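PDB 3WEU: L-lysine 6-oxidase from Marinomonas mediterranea, which oxidises the side-chain amine of L-lysine with a cysteine tryptophylquinone cofactor, releasing ammonium and the hydrogen peroxide that makes it antibacterial. Local coordinates for residues A90-W96 with E497-K503; W217-I221 with A506-Q510. All coordinates share one frame; numbering follows the deposited sequence.

Contact 1 (A90-W96 with E497-K503)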
ATOM      1  N   ALA A  90     -10.431 -21.181  24.324  1.00 18.49           N
ATOM      2  CA  ALA A  90      -9.386 -21.112  23.294  1.00 17.98           C
ATOM      3  C   ALA A  90      -9.877 -20.351  22.074  1.00 19.09           C
ATOM      4  O   ALA A  90     -11.088 -20.110  21.903  1.00 17.11           O
ATOM      5  CB  ALA A  90      -8.923 -22.516  22.852  1.00 19.44           C
ATOM      6  N   ASN A  91      -8.927 -19.872  21.275  1.00 17.41           N
ATOM      7  CA  ASN A  91      -9.265 -19.234  20.030  1.00 18.17           C
ATOM      8  C   ASN A  91      -8.581 -19.993  18.967  1.00 17.78           C
ATOM      9  O   ASN A  91      -7.319 -19.942  18.857  1.00 19.12           O
ATOM     10  CB  ASN A  91      -8.776 -17.791  20.075  1.00 16.89           C
ATOM     11  CG  ASN A  91      -9.002 -17.028  18.795  1.00 20.14           C
ATOM     12  OD1 ASN A  91      -8.728 -17.486  17.688  1.00 20.77           O
ATOM     13  ND2 ASN A  91      -9.388 -15.804  18.957  1.00 19.21           N
ATOM     14  N   LYS A  92      -9.372 -20.633  18.121  1.00 18.51           N
ATOM     15  CA  LYS A  92      -8.805 -21.424  17.013  1.00 16.74           C
ATOM     16  C   LYS A  92      -8.845 -20.726  15.694  1.00 19.10           C
ATOM     17  O   LYS A  92      -8.581 -21.373  14.649  1.00 20.02           O
ATOM     18  CB  LYS A  92      -9.625 -22.700  16.889  1.00 18.05           C
ATOM     19  CG  LYS A  92      -9.245 -23.826  17.798  1.00 19.15           C
ATOM     20  CD  LYS A  92     -10.068 -25.009  17.481  1.00 19.04           C
ATOM     21  CE  LYS A  92      -9.699 -26.303  18.184  1.00 20.86           C
ATOM     22  NZ  LYS A  92     -10.520 -27.428  17.658  1.00 20.20           N
ATOM     23  N   LYS A  93      -9.191 -19.426  15.675  1.00 17.19           N
ATOM     24  CA  LYS A  93      -9.493 -18.781  14.435  1.00 17.71           C
ATOM     25  C   LYS A  93      -8.277 -18.828  13.450  1.00 21.74           C
ATOM     26  O   LYS A  93      -8.451 -18.982  12.266  1.00 19.95           O
ATOM     27  CB  LYS A  93      -9.829 -17.306  14.605  1.00 18.38           C
ATOM     28  CG  LYS A  93     -11.053 -17.025  15.454  1.00 18.42           C
ATOM     29  CD  LYS A  93     -11.337 -15.517  15.398  1.00 17.62           C
ATOM     30  CE  LYS A  93     -12.609 -15.189  16.185  1.00 17.59           C
ATOM     31  NZ  LYS A  93     -13.040 -13.790  16.041  1.00 15.70           N
ATOM     32  N   ALA A  94      -7.085 -18.544  13.951  1.00 20.44           N
ATOM     33  CA  ALA A  94      -5.903 -18.483  13.071  1.00 21.85           C
ATOM     34  C   ALA A  94      -5.562 -19.862  12.437  1.00 19.24           C
ATOM     35  O   ALA A  94      -4.875 -19.926  11.440  1.00 22.44           O
ATOM     36  CB  ALA A  94      -4.697 -17.891  13.773  1.00 19.80           C
ATOM     37  N   ALA A  95      -6.070 -20.907  13.020  1.00 19.40           N
ATOM     38  CA  ALA A  95      -5.863 -22.269  12.587  1.00 19.62           C
ATOM     39  C   ALA A  95      -6.980 -22.811  11.707  1.00 21.91           C
ATOM     40  O   ALA A  95      -6.839 -23.905  11.166  1.00 20.76           O
ATOM     41  CB  ALA A  95      -5.751 -23.129  13.823  1.00 19.57           C
ATOM     42  N   TRP A  96      -8.082 -22.055  11.530  1.00 21.18           N
ATOM     43  CA  TRP A  96      -9.191 -22.545  10.760  1.00 20.38           C
ATOM     44  C   TRP A  96      -9.137 -22.126   9.289  1.00 19.13           C
ATOM     45  O   TRP A  96      -8.177 -21.499   8.784  1.00 20.31           O
ATOM     46  CB  TRP A  96     -10.531 -22.183  11.445  1.00 20.94           C
ATOM     47  CG  TRP A  96     -11.720 -23.150  11.045  1.00 22.94           C
ATOM     48  CD1 TRP A  96     -12.893 -22.807  10.452  1.00 20.42           C
ATOM     49  CD2 TRP A  96     -11.750 -24.569  11.198  1.00 20.36           C
ATOM     50  NE1 TRP A  96     -13.664 -23.885  10.255  1.00 20.53           N
ATOM     51  CE2 TRP A  96     -12.975 -25.002  10.673  1.00 20.21           C
ATOM     52  CE3 TRP A  96     -10.835 -25.521  11.695  1.00 20.86           C
ATOM     53  CZ2 TRP A  96     -13.339 -26.335  10.649  1.00 20.10           C
ATOM     54  CZ3 TRP A  96     -11.174 -26.852  11.641  1.00 20.82           C
ATOM     55  CH2 TRP A  96     -12.436 -27.251  11.152  1.00 22.88           C
ATOM     56  N   GLU A 497     -14.506 -28.965  20.769  1.00 16.37           N
ATOM     57  CA  GLU A 497     -13.355 -28.638  21.558  1.00 17.96           C
ATOM     58  C   GLU A 497     -13.453 -27.158  21.842  1.00 19.68           C
ATOM     59  O   GLU A 497     -14.099 -26.459  21.075  1.00 16.15           O
ATOM     60  CB  GLU A 497     -12.112 -28.795  20.732  1.00 18.49           C
ATOM     61  CG  GLU A 497     -11.788 -30.252  20.499  1.00 19.02           C
ATOM     62  CD  GLU A 497     -10.427 -30.508  19.865  1.00 21.83           C
ATOM     63  OE1 GLU A 497      -9.733 -29.572  19.433  1.00 21.03           O
ATOM     64  OE2 GLU A 497     -10.074 -31.708  19.815  1.00 23.53           O
ATOM     65  N   PRO A 498     -12.700 -26.681  22.811  1.00 21.33           N
ATOM     66  CA  PRO A 498     -12.468 -25.262  23.030  1.00 20.38           C
ATOM     67  C   PRO A 498     -11.991 -24.553  21.741  1.00 21.34           C
ATOM     68  O   PRO A 498     -11.115 -25.021  21.001  1.00 19.45           O
ATOM     69  CB  PRO A 498     -11.414 -25.224  24.115  1.00 20.44           C
ATOM     70  CG  PRO A 498     -11.611 -26.459  24.879  1.00 21.70           C
ATOM     71  CD  PRO A 498     -12.218 -27.486  23.939  1.00 20.55           C
ATOM     72  N   GLY A 499     -12.613 -23.407  21.458  1.00 19.29           N
ATOM     73  CA  GLY A 499     -12.343 -22.677  20.256  1.00 18.47           C
ATOM     74  C   GLY A 499     -13.273 -23.028  19.105  1.00 16.64           C
ATOM     75  O   GLY A 499     -13.343 -22.252  18.128  1.00 19.83           O
ATOM     76  N   ASP A 500     -14.069 -24.067  19.229  1.00 17.44           N
ATOM     77  CA  ASP A 500     -14.847 -24.507  18.088  1.00 16.84           C
ATOM     78  C   ASP A 500     -16.011 -23.590  17.704  1.00 17.97           C
ATOM     79  O   ASP A 500     -16.340 -23.450  16.513  1.00 18.96           O
ATOM     80  CB  ASP A 500     -15.295 -25.955  18.239  1.00 17.91           C
ATOM     81  CG  ASP A 500     -14.174 -26.957  17.904  1.00 16.82           C
ATOM     82  OD1 ASP A 500     -13.095 -26.534  17.460  1.00 17.39           O
ATOM     83  OD2 ASP A 500     -14.459 -28.134  18.154  1.00 18.44           O
ATOM     84  N   LEU A 501     -16.669 -22.992  18.697  1.00 19.01           N
ATOM     85  CA  LEU A 501     -17.845 -22.165  18.406  1.00 17.76           C
ATOM     86  C   LEU A 501     -17.511 -20.818  17.783  1.00 17.65           C
ATOM     87  O   LEU A 501     -18.366 -20.240  17.105  1.00 19.22           O
ATOM     88  CB  LEU A 501     -18.755 -22.007  19.625  1.00 18.55           C
ATOM     89  CG  LEU A 501     -19.771 -23.123  19.798  1.00 19.20           C
ATOM     90  CD1 LEU A 501     -19.179 -24.457  19.815  1.00 22.13           C
ATOM     91  CD2 LEU A 501     -20.610 -22.915  21.039  1.00 18.87           C
ATOM     92  N   THR A 502     -16.279 -20.318  17.939  1.00 16.91           N
ATOM     93  CA  THR A 502     -15.926 -18.999  17.388  1.00 15.29           C
ATOM     94  C   THR A 502     -14.900 -19.046  16.265  1.00 14.16           C
ATOM     95  O   THR A 502     -14.559 -18.042  15.667  1.00 16.19           O
ATOM     96  CB  THR A 502     -15.440 -18.026  18.483  1.00 16.90           C
ATOM     97  OG1 THR A 502     -14.282 -18.551  19.166  1.00 17.59           O
ATOM     98  CG2 THR A 502     -16.636 -17.743  19.502  1.00 17.20           C
ATOM     99  N   LYS A 503     -14.371 -20.210  15.939  1.00 16.35           N
ATOM    100  CA  LYS A 503     -13.205 -20.206  15.069  1.00 16.69           C
ATOM    101  C   LYS A 503     -13.486 -19.773  13.660  1.00 16.79           C
ATOM    102  O   LYS A 503     -12.569 -19.292  12.962  1.00 18.84           O
ATOM    103  CB  LYS A 503     -12.556 -21.589  15.044  1.00 18.34           C
ATOM    104  CG  LYS A 503     -13.406 -22.656  14.442  1.00 17.17           C
ATOM    105  CD  LYS A 503     -12.876 -24.034  14.779  1.00 19.85           C
ATOM    106  CE  LYS A 503     -13.831 -25.139  14.313  1.00 21.12           C
ATOM    107  NZ  LYS A 503     -13.219 -26.518  14.432  1.00 21.77           N
TER
HETATM  108  O   HOH W   1     -11.986 -19.911  18.183  1.00 16.88           O
HETATM  109  O   HOH W   2     -10.477 -27.281  14.769  1.00 21.82           O
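K92 pushes its ammonium group between two carboxylates of the 497-503 loop, forming salt bridges from NZ to D500 OD1 at 2.7 Å and from the same NZ to E497 OE1 at 2.9 Å. The D500 oxygen is met on its syn side, the E497 oxygen from above its carboxylate plane. E497 is steadied through its other oxygen by T484. D500 OD1 also takes K503 NZ, which comes from the opposite face of the carboxylate, so one oxygen is gripped by two lysines. Around that shared oxygen K92 NZ and K503 NZ lie 4.3 Å apart; water 2 accepts from both, and K503 has a second salt bridge to E489.

D500 OD2 meanwhile accepts the backbone N of E497 almost straight, the N-H...O angle being 176°, and so braces the type II beta turn from E497 to D500. At the third position of that turn G499 has a positive phi, 93°, and its CA lies 3.3 Å from A90 O in a CA-H...O contact. The turn sits against the last part of strand 80-91 in the N-terminal family region, where N91 OD1 accepts from K93 N in an Asx turn.

Water 1 ties the two segments together, accepting from K92 N and donating to G499 O and T502 OG1; the T502 hydroxyl also bonds to D223. With chi1 at 65°, CG of K503 lies between its backbone N and carbonyl carbon, and the extended chain beyond it runs across one face of W96. Its NZ stands 3.5 Å from the centroid of the six-membered W96 ring, a cation-pi contact, with CE over the same ring. Farther out, A90 CB packs on P498 CB at 3.9 Å.

Contact 2 (W217-I221 with A506-Q510); sequences WYDDI and ACPWQ
W217 starts the contact with both its backbone and its ring. Its carbonyl O lies 3.2 Å from SG of C507, while CE3 of the indole rests 3.9 Å from CG of P508, the two side chains meeting at a slant. The W217 NE1 is held by the carbonyl of T206, and V623 of helix 619-625 also packs on this side chain. Y218 starts its side chain away from the 506-510 loop; its CA stays near the C507 sulfur and its carbonyl O near P508 CB.

D219 is the polar centre. Its OD2 accepts the backbone N of W509 at 2.9 Å through the anti lone pair, with an N-H...O angle of 143°, and forms a salt bridge with K93. A chi1 of 74° holds the carboxylate between the backbone N and carbonyl carbon of D219, where it lies at the edge of the W509 indole, OD2 being 3.4 Å from CD1 of that ring; the two planes are 51° apart. CB of D219 packs on CB of P508.

Strand 217-219 is, within this chain, an outermost strand of a small three-stranded antiparallel sheet, and it is met here by the loop that runs into helix 510-515, which carries a cis peptide bond before P508. OD1 of D219 takes the backbone N of I221, closing an Asx turn.

D220 reaches W509 through water 3, which donates to D220 OD1 and accepts from W509 NE1 at the indole edge. Lastly, I221 sets CG1 3.6 Å from CD1 of W509, the side chains crossing at about a right angle, while W626 stacks edge-to-face on W509.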
ATOM      1  N   TRP A 217      -2.490 -12.835  12.050  1.00 24.61           N
ATOM      2  CA  TRP A 217      -3.297 -11.955  12.879  1.00 21.37           C
ATOM      3  C   TRP A 217      -4.075 -12.745  13.898  1.00 20.63           C
ATOM      4  O   TRP A 217      -4.483 -13.942  13.695  1.00 20.87           O
ATOM      5  CB  TRP A 217      -4.321 -11.146  12.004  1.00 20.19           C
ATOM      6  CG  TRP A 217      -3.742  -9.852  11.628  1.00 22.41           C
ATOM      7  CD1 TRP A 217      -2.817  -9.649  10.661  1.00 23.14           C
ATOM      8  CD2 TRP A 217      -3.938  -8.584  12.254  1.00 23.69           C
ATOM      9  NE1 TRP A 217      -2.433  -8.344  10.638  1.00 24.67           N
ATOM     10  CE2 TRP A 217      -3.096  -7.668  11.612  1.00 23.47           C
ATOM     11  CE3 TRP A 217      -4.725  -8.130  13.305  1.00 22.90           C
ATOM     12  CZ2 TRP A 217      -3.051  -6.328  11.968  1.00 23.16           C
ATOM     13  CZ3 TRP A 217      -4.660  -6.819  13.642  1.00 20.20           C
ATOM     14  CH2 TRP A 217      -3.859  -5.936  12.981  1.00 20.83           C
ATOM     15  N   TYR A 218      -4.395 -12.043  14.989  1.00 20.71           N
ATOM     16  CA  TYR A 218      -5.023 -12.667  16.157  1.00 18.53           C
ATOM     17  C   TYR A 218      -5.974 -11.715  16.847  1.00 18.44           C
ATOM     18  O   TYR A 218      -5.737 -10.524  16.829  1.00 20.99           O
ATOM     19  CB  TYR A 218      -3.918 -13.095  17.196  1.00 21.48           C
ATOM     20  CG  TYR A 218      -2.913 -13.985  16.560  1.00 20.39           C
ATOM     21  CD1 TYR A 218      -3.088 -15.361  16.529  1.00 23.22           C
ATOM     22  CD2 TYR A 218      -1.830 -13.431  15.891  1.00 23.82           C
ATOM     23  CE1 TYR A 218      -2.182 -16.161  15.848  1.00 24.25           C
ATOM     24  CE2 TYR A 218      -0.963 -14.218  15.186  1.00 24.78           C
ATOM     25  CZ  TYR A 218      -1.146 -15.562  15.167  1.00 25.23           C
ATOM     26  OH  TYR A 218      -0.214 -16.256  14.439  1.00 27.73           O
ATOM     27  N   ASP A 219      -6.979 -12.270  17.493  1.00 18.87           N
ATOM     28  CA  ASP A 219      -7.777 -11.527  18.449  1.00 19.81           C
ATOM     29  C   ASP A 219      -7.951 -12.347  19.710  1.00 20.37           C
ATOM     30  O   ASP A 219      -7.422 -13.452  19.769  1.00 19.51           O
ATOM     31  CB  ASP A 219      -9.085 -11.048  17.787  1.00 18.31           C
ATOM     32  CG  ASP A 219     -10.136 -12.145  17.556  1.00 16.78           C
ATOM     33  OD1 ASP A 219     -10.131 -13.190  18.198  1.00 18.70           O
ATOM     34  OD2 ASP A 219     -11.037 -11.911  16.727  1.00 18.10           O
ATOM     35  N   ASP A 220      -8.704 -11.814  20.691  1.00 16.90           N
ATOM     36  CA  ASP A 220      -8.819 -12.419  21.982  1.00 18.66           C
ATOM     37  C   ASP A 220     -10.238 -12.838  22.278  1.00 18.65           C
ATOM     38  O   ASP A 220     -10.586 -13.104  23.397  1.00 19.19           O
ATOM     39  CB  ASP A 220      -8.204 -11.577  23.110  1.00 18.97           C
ATOM     40  CG  ASP A 220      -8.915 -10.270  23.376  1.00 22.92           C
ATOM     41  OD1 ASP A 220      -9.937  -9.949  22.718  1.00 21.91           O
ATOM     42  OD2 ASP A 220      -8.335  -9.521  24.199  1.00 20.57           O
ATOM     43  N   ILE A 221     -11.021 -12.982  21.216  1.00 17.97           N
ATOM     44  CA  ILE A 221     -12.250 -13.770  21.269  1.00 16.84           C
ATOM     45  C   ILE A 221     -11.871 -15.173  21.657  1.00 19.00           C
ATOM     46  O   ILE A 221     -10.766 -15.590  21.356  1.00 18.93           O
ATOM     47  CB  ILE A 221     -12.962 -13.750  19.875  1.00 17.85           C
ATOM     48  CG1 ILE A 221     -13.499 -12.357  19.536  1.00 18.50           C
ATOM     49  CG2 ILE A 221     -14.049 -14.821  19.760  1.00 18.15           C
ATOM     50  CD1 ILE A 221     -14.762 -11.989  20.366  1.00 19.40           C
ATOM     51  N   ALA A 506     -14.490 -13.923  11.658  1.00 18.15           N
ATOM     52  CA  ALA A 506     -13.344 -13.198  11.140  1.00 20.87           C
ATOM     53  C   ALA A 506     -12.240 -13.107  12.172  1.00 19.68           C
ATOM     54  O   ALA A 506     -12.455 -13.041  13.394  1.00 18.65           O
ATOM     55  CB  ALA A 506     -13.721 -11.808  10.660  1.00 22.22           C
ATOM     56  N   CYS A 507     -11.031 -13.115  11.641  1.00 19.59           N
ATOM     57  CA  CYS A 507      -9.795 -13.018  12.426  1.00 19.53           C
ATOM     58  C   CYS A 507      -8.976 -11.861  11.920  1.00 19.72           C
ATOM     59  O   CYS A 507      -8.294 -11.974  10.855  1.00 21.33           O
ATOM     60  CB  CYS A 507      -9.038 -14.322  12.287  1.00 24.18           C
ATOM     61  SG  CYS A 507      -7.632 -14.353  13.422  1.00 29.17           S
ATOM     62  N   PRO A 508      -9.041 -10.689  12.617  1.00 18.61           N
ATOM     63  CA  PRO A 508      -9.746 -10.383  13.847  1.00 17.50           C
ATOM     64  C   PRO A 508     -11.228 -10.000  13.621  1.00 17.13           C
ATOM     65  O   PRO A 508     -11.615  -9.617  12.524  1.00 17.03           O
ATOM     66  CB  PRO A 508      -9.003  -9.181  14.381  1.00 16.07           C
ATOM     67  CG  PRO A 508      -8.647  -8.456  13.155  1.00 18.63           C
ATOM     68  CD  PRO A 508      -8.348  -9.504  12.109  1.00 19.53           C
ATOM     69  N   TRP A 509     -12.012 -10.094  14.701  1.00 16.16           N
ATOM     70  CA  TRP A 509     -13.481  -9.859  14.671  1.00 17.62           C
ATOM     71  C   TRP A 509     -13.854  -8.497  14.182  1.00 17.67           C
ATOM     72  O   TRP A 509     -14.912  -8.319  13.572  1.00 18.47           O
ATOM     73  CB  TRP A 509     -14.097 -10.060  16.030  1.00 16.90           C
ATOM     74  CG  TRP A 509     -13.665  -9.069  17.060  1.00 16.13           C
ATOM     75  CD1 TRP A 509     -12.652  -9.207  17.934  1.00 16.20           C
ATOM     76  CD2 TRP A 509     -14.272  -7.809  17.331  1.00 15.02           C
ATOM     77  NE1 TRP A 509     -12.552  -8.101  18.732  1.00 16.45           N
ATOM     78  CE2 TRP A 509     -13.521  -7.200  18.355  1.00 15.32           C
ATOM     79  CE3 TRP A 509     -15.359  -7.126  16.791  1.00 15.96           C
ATOM     80  CZ2 TRP A 509     -13.889  -6.006  18.919  1.00 16.71           C
ATOM     81  CZ3 TRP A 509     -15.667  -5.897  17.300  1.00 16.52           C
ATOM     82  CH2 TRP A 509     -14.944  -5.352  18.358  1.00 16.95           C
ATOM     83  N   GLN A 510     -12.987  -7.533  14.391  1.00 17.57           N
ATOM     84  CA  GLN A 510     -13.301  -6.138  13.950  1.00 19.20           C
ATOM     85  C   GLN A 510     -13.555  -6.080  12.435  1.00 22.17           C
ATOM     86  O   GLN A 510     -14.194  -5.163  11.975  1.00 18.33           O
ATOM     87  CB  GLN A 510     -12.238  -5.144  14.381  1.00 18.68           C
ATOM     88  CG  GLN A 510     -12.102  -4.898  15.861  1.00 18.28           C
ATOM     89  CD  GLN A 510     -11.103  -5.846  16.554  1.00 19.34           C
ATOM     90  OE1 GLN A 510     -10.710  -6.905  16.010  1.00 16.80           O
ATOM     91  NE2 GLN A 510     -10.669  -5.452  17.734  1.00 19.06           N
TER
HETATM   92  O   HOH W   3     -10.474  -8.912  20.362  1.00 18.03           O

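Following the chain from the N terminus, strand 80-91 brings in 90-96 first and strand 217-219 brings in 217-221 next. Nearly three hundred residues later the loop between helices 489-492 and 510-515 supplies 497-503 and then 506-510. Contact 1 therefore closes a loop of 400 intervening residues and contact 2 one of 284, and the two cross, since their segments alternate. Both fasten that single loop of the C-terminal family region to the N-terminal one, contact 1 at the large mixed sheet and contact 2 at the three-stranded sheet. Their centres are about 11 Å apart, and N91 and K93 bridge them, probably bonding to the carbonyls of I221 and A506 respectively.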